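Side-chain contact in Hia (Adhesin) (PDB 3EMF), which probably mediates bacterial adhesion to host cells as a trimeric autotransporter of the outer membrane, this fragment being its BD2 binding domain: residues E43-A46 with L50-E53. Numbering follows the deposited sequence.
Sequences EKNA and LLVE
Glu43 and Leu51 are joined by a backbone hydrogen bond at the neck of a surface loop in the HiaBD2_N region of this trimeric adhesin, where the chain folds back on itself through a single beta bridge, Lys44 with Leu50. Leu51 N lies 2.9 Å from Glu43 O, with an N-H...O angle of 166°. A CA-H...O contact from Leu50 CA to the same oxygen adds to this bond.

Side chains meet beside the bridge. The chain of Lys44 turns at its last torsion (chi4 44°), which brings Lys44 NZ to 3.7 Å from Leu50 CD2, a van der Waals contact of the amine with a methyl. Leu51 reaches the other segment through its CD1 branch, 3.5 Å from Asn45 CB; the placement of its other methyl is doubtful.

Farther out, Lys44 N is hydrogen-bonded to Asn22 OD1, and the Glu43 side chain rests on Lys10 and Phe17. Arg64 of a second subunit packs on Leu50 and donates from NH2 to Val52 O, joining the loop to that neighbouring subunit. Within the loop, a water donates to Glu43 O at 2.8 Å and accepts from Val52 N, linking the next amide to the oxygen that already holds Leu51 N.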
loop_
_atom_site.group_PDB
_atom_site.type_symbol
_atom_site.label_atom_id
_atom_site.label_comp_id
_atom_site.label_asym_id
_atom_site.label_seq_id
_atom_site.Cartn_x
_atom_site.Cartn_y
_atom_site.Cartn_z
ATOM N N GLU A 43 -2.705 9.842 -15.474
ATOM C CA GLU A 43 -2.606 11.068 -16.273
ATOM C C GLU A 43 -3.008 10.861 -17.742
ATOM O O GLU A 43 -2.547 9.933 -18.412
ATOM C CB GLU A 43 -1.203 11.680 -16.177
ATOM C CG GLU A 43 -1.147 13.174 -16.539
ATOM C CD GLU A 43 0.226 13.806 -16.282
ATOM O OE1 GLU A 43 1.173 13.066 -15.938
ATOM O OE2 GLU A 43 0.360 15.044 -16.427
ATOM N N LYS A 44 -3.858 11.754 -18.235
ATOM C CA LYS A 44 -4.437 11.624 -19.576
ATOM C C LYS A 44 -3.960 12.716 -20.519
ATOM O O LYS A 44 -3.419 13.741 -20.078
ATOM C CB LYS A 44 -5.961 11.651 -19.480
ATOM C CG LYS A 44 -6.528 10.356 -18.959
ATOM C CD LYS A 44 -7.939 10.524 -18.459
ATOM C CE LYS A 44 -8.629 9.175 -18.425
ATOM N NZ LYS A 44 -7.732 8.147 -17.856
ATOM N N ASN A 45 -4.150 12.504 -21.819
ATOM C CA ASN A 45 -3.852 13.556 -22.794
ATOM C C ASN A 45 -5.129 14.245 -23.283
ATOM O O ASN A 45 -6.192 14.094 -22.676
ATOM C CB ASN A 45 -3.013 13.028 -23.963
ATOM C CG ASN A 45 -3.633 11.813 -24.635
ATOM O OD1 ASN A 45 -2.920 10.940 -25.129
ATOM N ND2 ASN A 45 -4.960 11.747 -24.644
ATOM N N ALA A 46 -5.028 15.014 -24.361
ATOM C CA ALA A 46 -6.208 15.676 -24.915
ATOM C C ALA A 46 -7.311 14.665 -25.247
ATOM O O ALA A 46 -8.500 14.966 -25.121
ATOM C CB ALA A 46 -5.838 16.480 -26.146
ATOM N N LEU A 50 -4.638 7.544 -21.666
ATOM C CA LEU A 50 -3.493 7.590 -20.764
ATOM C C LEU A 50 -2.196 7.964 -21.491
ATOM O O LEU A 50 -1.861 7.381 -22.520
ATOM C CB LEU A 50 -3.349 6.237 -20.062
ATOM C CG LEU A 50 -4.484 5.844 -19.109
ATOM C CD1 LEU A 50 -4.475 4.347 -18.780
ATOM C CD2 LEU A 50 -4.389 6.659 -17.834
ATOM N N LEU A 51 -1.468 8.944 -20.959
ATOM C CA LEU A 51 -0.173 9.319 -21.531
ATOM C C LEU A 51 0.772 8.125 -21.581
ATOM O O LEU A 51 1.499 7.927 -22.556
ATOM C CB LEU A 51 0.495 10.437 -20.716
ATOM C CG LEU A 51 0.317 11.908 -21.112
ATOM C CD1 LEU A 51 0.106 12.065 -22.619
ATOM C CD2 LEU A 51 -0.830 12.513 -20.348
ATOM N N VAL A 52 0.786 7.348 -20.503
ATOM C CA VAL A 52 1.639 6.170 -20.432
ATOM C C VAL A 52 0.764 4.931 -20.447
ATOM O O VAL A 52 -0.014 4.700 -19.522
ATOM C CB VAL A 52 2.548 6.188 -19.168
ATOM C CG1 VAL A 52 3.438 4.954 -19.133
ATOM C CG2 VAL A 52 3.406 7.472 -19.141
ATOM N N GLU A 53 0.880 4.152 -21.520
ATOM C CA GLU A 53 0.049 2.987 -21.736
ATOM C C GLU A 53 0.352 1.856 -20.753
ATOM O O GLU A 53 1.454 1.752 -20.214
ATOM C CB GLU A 53 0.242 2.470 -23.167
ATOM C CG GLU A 53 -0.508 3.262 -24.226
ATOM C CD GLU A 53 0.126 4.623 -24.544
ATOM O OE1 GLU A 53 1.288 4.865 -24.132
ATOM O OE2 GLU A 53 -0.547 5.440 -25.220
HETATM O O HOH W 1 -0.462 8.177 -17.987
#